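Local coordinates for microcin B17-processing protein McbC (Escherichia coli str. K-12 substr. MG1655, PDB 6GRH) that acts as the FMN-dependent oxidoreductase needed to process the inactive microcin B17 precursor into the active peptide, at residues L83-L95 with A255-D267. Numbering follows the deposited sequence.
With FMN (flavin mononucleotide), chain O.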
loop_
_atom_site.group_PDB
_atom_site.type_symbol
_atom_site.label_atom_id
_atom_site.label_comp_id
_atom_site.label_asym_id
_atom_site.label_seq_id
_atom_site.Cartn_x
_atom_site.Cartn_y
_atom_site.Cartn_z
ATOM N N LEU D 83 -10.991 -24.136 -29.791
ATOM C CA LEU D 83 -11.780 -23.303 -30.722
ATOM C C LEU D 83 -11.497 -21.816 -30.476
ATOM O O LEU D 83 -11.247 -21.430 -29.314
ATOM C CB LEU D 83 -13.282 -23.568 -30.560
ATOM C CG LEU D 83 -13.772 -24.992 -30.881
ATOM C CD1 LEU D 83 -15.209 -25.174 -30.403
ATOM C CD2 LEU D 83 -13.680 -25.298 -32.362
ATOM N N PRO D 84 -11.574 -20.972 -31.548
ATOM C CA PRO D 84 -11.531 -19.526 -31.340
ATOM C C PRO D 84 -12.597 -19.107 -30.328
ATOM O O PRO D 84 -13.668 -19.726 -30.282
ATOM C CB PRO D 84 -11.823 -18.957 -32.729
ATOM C CG PRO D 84 -11.415 -20.022 -33.694
ATOM C CD PRO D 84 -11.657 -21.318 -32.985
ATOM N N SER D 85 -12.264 -18.138 -29.459
ATOM C CA SER D 85 -13.223 -17.632 -28.481
ATOM C C SER D 85 -14.400 -17.019 -29.237
ATOM O O SER D 85 -14.192 -16.357 -30.245
ATOM C CB SER D 85 -12.592 -16.598 -27.558
ATOM O OG SER D 85 -11.596 -17.191 -26.720
ATOM N N GLY D 86 -15.627 -17.276 -28.781
ATOM C CA GLY D 86 -16.828 -16.763 -29.458
ATOM C C GLY D 86 -16.929 -15.253 -29.338
ATOM O O GLY D 86 -16.458 -14.668 -28.364
ATOM N N ILE D 87 -17.525 -14.628 -30.339
ATOM C CA ILE D 87 -17.730 -13.176 -30.362
ATOM C C ILE D 87 -18.890 -12.962 -31.320
ATOM O O ILE D 87 -19.169 -13.850 -32.145
ATOM C CB ILE D 87 -16.425 -12.419 -30.773
ATOM C CG1 ILE D 87 -16.453 -10.932 -30.393
ATOM C CG2 ILE D 87 -16.141 -12.582 -32.265
ATOM C CD1 ILE D 87 -16.527 -10.630 -28.904
ATOM N N ASN D 88 -19.561 -11.817 -31.210
ATOM C CA ASN D 88 -20.805 -11.558 -31.943
ATOM C C ASN D 88 -21.790 -12.718 -31.688
ATOM O O ASN D 88 -22.316 -13.309 -32.631
ATOM C CB ASN D 88 -20.576 -11.387 -33.463
ATOM C CG ASN D 88 -19.583 -10.276 -33.825
ATOM O OD1 ASN D 88 -19.213 -9.423 -33.017
ATOM N ND2 ASN D 88 -19.163 -10.282 -35.079
ATOM N N PHE D 89 -22.002 -13.050 -30.407
ATOM C CA PHE D 89 -22.880 -14.170 -30.009
ATOM C C PHE D 89 -24.307 -13.911 -30.506
ATOM O O PHE D 89 -24.741 -12.760 -30.589
ATOM C CB PHE D 89 -22.919 -14.365 -28.484
ATOM C CG PHE D 89 -21.695 -14.994 -27.900
ATOM C CD1 PHE D 89 -20.623 -14.204 -27.456
ATOM C CD2 PHE D 89 -21.613 -16.374 -27.733
ATOM C CE1 PHE D 89 -19.501 -14.779 -26.868
ATOM C CE2 PHE D 89 -20.485 -16.950 -27.152
ATOM C CZ PHE D 89 -19.432 -16.154 -26.708
ATOM N N CYS D 90 -25.019 -14.980 -30.836
ATOM C CA CYS D 90 -26.382 -14.890 -31.347
ATOM C C CYS D 90 -27.253 -15.880 -30.590
ATOM O O CYS D 90 -26.892 -17.053 -30.467
ATOM C CB CYS D 90 -26.376 -15.228 -32.833
ATOM S SG CYS D 90 -28.028 -15.409 -33.525
ATOM N N ASP D 91 -28.397 -15.418 -30.079
ATOM C CA ASP D 91 -29.240 -16.260 -29.218
ATOM C C ASP D 91 -30.542 -16.714 -29.885
ATOM O O ASP D 91 -31.498 -17.038 -29.186
ATOM C CB ASP D 91 -29.526 -15.549 -27.875
ATOM C CG ASP D 91 -30.410 -14.313 -28.041
ATOM O OD1 ASP D 91 -30.470 -13.781 -29.144
ATOM O OD2 ASP D 91 -31.017 -13.855 -27.068
ATOM N N LYS D 92 -30.575 -16.769 -31.217
ATOM C CA LYS D 92 -31.801 -17.104 -31.958
ATOM C C LYS D 92 -32.365 -18.502 -31.638
ATOM O O LYS D 92 -33.581 -18.701 -31.644
ATOM C CB LYS D 92 -31.570 -16.985 -33.477
ATOM N N ASN D 93 -31.484 -19.465 -31.379
ATOM C CA ASN D 93 -31.890 -20.829 -31.035
ATOM C C ASN D 93 -32.062 -20.995 -29.531
ATOM O O ASN D 93 -31.317 -20.400 -28.749
ATOM C CB ASN D 93 -30.869 -21.830 -31.575
ATOM C CG ASN D 93 -30.748 -21.776 -33.092
ATOM O OD1 ASN D 93 -31.690 -21.425 -33.785
ATOM N ND2 ASN D 93 -29.581 -22.110 -33.605
ATOM N N LYS D 94 -33.032 -21.805 -29.125
ATOM C CA LYS D 94 -33.267 -22.084 -27.713
ATOM C C LYS D 94 -32.103 -22.904 -27.165
ATOM O O LYS D 94 -31.569 -23.753 -27.871
ATOM C CB LYS D 94 -34.587 -22.821 -27.492
ATOM C CG LYS D 94 -35.838 -21.964 -27.697
ATOM C CD LYS D 94 -36.099 -21.085 -26.470
ATOM N N LEU D 95 -31.690 -22.619 -25.932
ATOM C CA LEU D 95 -30.607 -23.359 -25.273
ATOM C C LEU D 95 -31.194 -24.046 -24.049
ATOM O O LEU D 95 -31.766 -23.384 -23.189
ATOM C CB LEU D 95 -29.459 -22.428 -24.856
ATOM C CG LEU D 95 -28.314 -23.123 -24.070
ATOM C CD1 LEU D 95 -27.563 -24.089 -24.974
ATOM C CD2 LEU D 95 -27.353 -22.147 -23.454
ATOM N N ALA D 255 -16.033 -10.817 -4.299
ATOM C CA ALA D 255 -15.802 -9.948 -5.461
ATOM C C ALA D 255 -15.727 -10.824 -6.725
ATOM O O ALA D 255 -15.143 -11.879 -6.687
ATOM C CB ALA D 255 -14.532 -9.101 -5.286
ATOM N N PRO D 256 -16.362 -10.385 -7.837
ATOM C CA PRO D 256 -16.226 -11.089 -9.121
ATOM C C PRO D 256 -14.829 -10.918 -9.740
ATOM O O PRO D 256 -14.368 -9.802 -9.905
ATOM C CB PRO D 256 -17.302 -10.422 -9.990
ATOM C CG PRO D 256 -17.413 -9.038 -9.449
ATOM C CD PRO D 256 -17.201 -9.168 -7.968
ATOM N N LEU D 257 -14.145 -12.015 -10.024
ATOM C CA LEU D 257 -12.803 -11.967 -10.606
ATOM C C LEU D 257 -12.798 -11.937 -12.131
ATOM O O LEU D 257 -11.943 -11.302 -12.733
ATOM C CB LEU D 257 -11.945 -13.152 -10.115
ATOM C CG LEU D 257 -11.560 -13.152 -8.648
ATOM C CD1 LEU D 257 -10.753 -14.376 -8.294
ATOM C CD2 LEU D 257 -10.798 -11.893 -8.290
ATOM N N ILE D 258 -13.731 -12.664 -12.740
ATOM C CA ILE D 258 -13.756 -12.847 -14.180
ATOM C C ILE D 258 -15.139 -13.349 -14.573
ATOM O O ILE D 258 -15.828 -14.025 -13.790
ATOM C CB ILE D 258 -12.608 -13.786 -14.642
ATOM C CG1 ILE D 258 -12.286 -13.628 -16.113
ATOM C CG2 ILE D 258 -12.884 -15.239 -14.310
ATOM C CD1 ILE D 258 -11.634 -12.309 -16.451
ATOM N N VAL D 259 -15.556 -12.956 -15.763
ATOM C CA VAL D 259 -16.822 -13.374 -16.345
ATOM C C VAL D 259 -16.498 -14.264 -17.548
ATOM O O VAL D 259 -15.447 -14.108 -18.182
ATOM C CB VAL D 259 -17.657 -12.136 -16.745
ATOM C CG1 VAL D 259 -18.889 -12.522 -17.565
ATOM C CG2 VAL D 259 -18.081 -11.358 -15.500
ATOM N N GLN D 260 -17.372 -15.210 -17.847
ATOM C CA GLN D 260 -17.183 -16.096 -18.997
ATOM C C GLN D 260 -18.511 -16.269 -19.687
ATOM O O GLN D 260 -19.455 -16.812 -19.107
ATOM C CB GLN D 260 -16.611 -17.447 -18.579
ATOM C CG GLN D 260 -16.161 -18.334 -19.728
ATOM C CD GLN D 260 -15.469 -19.591 -19.243
ATOM O OE1 GLN D 260 -15.613 -19.985 -18.080
ATOM N NE2 GLN D 260 -14.754 -20.268 -20.154
ATOM N N PHE D 261 -18.579 -15.799 -20.919
ATOM C CA PHE D 261 -19.813 -15.849 -21.709
ATOM C C PHE D 261 -19.889 -17.136 -22.504
ATOM O O PHE D 261 -18.862 -17.641 -22.946
ATOM C CB PHE D 261 -19.870 -14.656 -22.667
ATOM C CG PHE D 261 -20.100 -13.345 -21.977
ATOM C CD1 PHE D 261 -21.318 -13.084 -21.360
ATOM C CD2 PHE D 261 -19.117 -12.379 -21.935
ATOM C CE1 PHE D 261 -21.544 -11.887 -20.724
ATOM C CE2 PHE D 261 -19.344 -11.169 -21.310
ATOM C CZ PHE D 261 -20.552 -10.925 -20.688
ATOM N N PHE D 262 -21.107 -17.652 -22.676
ATOM C CA PHE D 262 -21.345 -18.876 -23.432
ATOM C C PHE D 262 -22.516 -18.700 -24.360
ATOM O O PHE D 262 -23.497 -18.016 -24.024
ATOM C CB PHE D 262 -21.649 -20.055 -22.509
ATOM C CG PHE D 262 -20.511 -20.427 -21.620
ATOM C CD1 PHE D 262 -20.333 -19.781 -20.399
ATOM C CD2 PHE D 262 -19.588 -21.389 -22.018
ATOM C CE1 PHE D 262 -19.284 -20.116 -19.572
ATOM C CE2 PHE D 262 -18.522 -21.718 -21.195
ATOM C CZ PHE D 262 -18.369 -21.084 -19.974
ATOM N N GLY D 263 -22.438 -19.369 -25.500
ATOM C CA GLY D 263 -23.487 -19.287 -26.486
ATOM C C GLY D 263 -23.151 -19.846 -27.852
ATOM O O GLY D 263 -22.264 -20.698 -27.993
ATOM N N ASP D 264 -23.900 -19.363 -28.845
ATOM C CA ASP D 264 -23.727 -19.730 -30.262
ATOM C C ASP D 264 -23.175 -18.544 -31.056
ATOM O O ASP D 264 -23.375 -17.376 -30.683
ATOM C CB ASP D 264 -25.060 -20.150 -30.883
ATOM C CG ASP D 264 -25.760 -21.256 -30.100
ATOM O OD1 ASP D 264 -25.052 -22.121 -29.524
ATOM O OD2 ASP D 264 -27.015 -21.247 -30.066
ATOM N N VAL D 265 -22.480 -18.858 -32.146
ATOM C CA VAL D 265 -22.025 -17.857 -33.107
ATOM C C VAL D 265 -22.485 -18.325 -34.497
ATOM O O VAL D 265 -21.983 -19.342 -34.979
ATOM C CB VAL D 265 -20.485 -17.696 -33.058
ATOM C CG1 VAL D 265 -19.993 -16.768 -34.162
ATOM C CG2 VAL D 265 -20.037 -17.175 -31.696
ATOM N N ASN D 266 -23.460 -17.617 -35.094
ATOM C CA ASN D 266 -23.941 -17.868 -36.480
ATOM C C ASN D 266 -23.987 -16.565 -37.315
ATOM O O ASN D 266 -23.099 -16.333 -38.139
ATOM C CB ASN D 266 -25.331 -18.559 -36.527
ATOM C CG ASN D 266 -25.637 -19.386 -35.289
ATOM O OD1 ASN D 266 -25.929 -18.845 -34.213
ATOM N ND2 ASN D 266 -25.601 -20.712 -35.441
ATOM N N ASP D 267 -24.998 -15.717 -37.063
ATOM C CA ASP D 267 -25.301 -14.519 -37.872
ATOM C C ASP D 267 -24.828 -13.227 -37.197
ATOM O O ASP D 267 -24.647 -13.169 -35.976
ATOM C CB ASP D 267 -26.809 -14.418 -38.118
ATOM C CG ASP D 267 -27.386 -15.651 -38.809
ATOM O OD1 ASP D 267 -26.655 -16.338 -39.560
ATOM O OD2 ASP D 267 -28.588 -15.931 -38.609
HETATM N N1 FMN O . -11.771 -10.796 -24.947
HETATM C C2 FMN O . -12.498 -9.663 -25.133
HETATM O O2 FMN O . -12.950 -9.453 -26.272
HETATM N N3 FMN O . -12.734 -8.779 -24.134
HETATM C C4 FMN O . -12.270 -8.972 -22.877
HETATM O O4 FMN O . -12.504 -8.153 -21.961
HETATM C C4A FMN O . -11.455 -10.180 -22.595
HETATM N N5 FMN O . -10.941 -10.442 -21.371
HETATM C C5A FMN O . -10.211 -11.567 -21.147
HETATM C C6 FMN O . -9.711 -11.808 -19.871
HETATM C C7 FMN O . -8.957 -12.945 -19.595
HETATM C C7M FMN O . -8.425 -13.176 -18.202
HETATM C C8 FMN O . -8.690 -13.930 -20.676
HETATM C C8M FMN O . -7.881 -15.163 -20.389
HETATM C C9 FMN O . -9.189 -13.706 -21.960
HETATM C C9A FMN O . -9.949 -12.553 -22.248
HETATM N N10 FMN O . -10.477 -12.287 -23.544
HETATM C C10 FMN O . -11.232 -11.104 -23.738
HETATM C "C1'" FMN O . -10.277 -13.198 -24.678
HETATM C "C2'" FMN O . -8.925 -12.944 -25.308
HETATM O "O2'" FMN O . -8.950 -11.674 -25.990
HETATM C "C3'" FMN O . -8.561 -14.108 -26.236
HETATM O "O3'" FMN O . -8.358 -15.298 -25.462
HETATM C "C4'" FMN O . -7.311 -13.840 -27.070
HETATM O "O4'" FMN O . -7.548 -12.725 -27.931
HETATM C "C5'" FMN O . -6.899 -15.017 -27.951
HETATM O "O5'" FMN O . -7.982 -15.359 -28.813
HETATM P P FMN O . -8.615 -16.831 -28.803
HETATM O O1P FMN O . -9.152 -17.066 -27.411
HETATM O O2P FMN O . -9.718 -16.733 -29.839
HETATM O O3P FMN O . -7.444 -17.674 -29.201
HETATM O O HOH W 1 -22.936 -14.835 -34.816
HETATM O O HOH W 2 -25.497 -17.069 -27.822
HETATM O O HOH W 3 -28.503 -19.126 -31.314
#
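The F89 ring meets G263 at its edge, where the carbonyl carbon of G263 and the N of D264 lie in the ring plane. F261 O and V265 CG2 approach the ring obliquely, and so does G263 N, 3.5 Å from F89 CE2. F261 touches F89 through its CB, 4.2 Å from F89 CE1, and through its carbonyl O; its ring turns away and has V259 CG1 over one face, offset toward the rim. This is the end of strand 254-263, an inner strand of the antiparallel sheet of the nitroreductase fold, with the loop before helix 97-108 laid along the chain that leaves it. F89 reaches the strand because its CG stands anti to the carbonyl carbon (chi1 -75°), beside the backbone N. G263, with no side chain, lets the ring come close to the backbone.

Two donors converge on D264 O: C90 N makes a hydrogen bond of 2.9 Å, tilted 32° from the carbonyl plane, and F89 CA adds a CH...O contact. Beyond it, V265 lays both methyls against the I87 carbonyl, with CG2 3.5 Å from I87 O. Water 1 gives hydrogen bonds to N88 O and D267 O, linking the loop to D267, the last modelled residue, which is poorly ordered.

Upstream in the loop, S85 holds the FMN phosphate from its backbone N to O2P and from its hydroxyl to O1P, while R233 on the neighbouring strand 231-235 hydrogen-bonds both FMN and the carbonyls of S85 and G86. At the far end water 3 ties the two segments together: it donates to C90 O and to D264 OD2, 2.9 Å away, and accepts from N93 N.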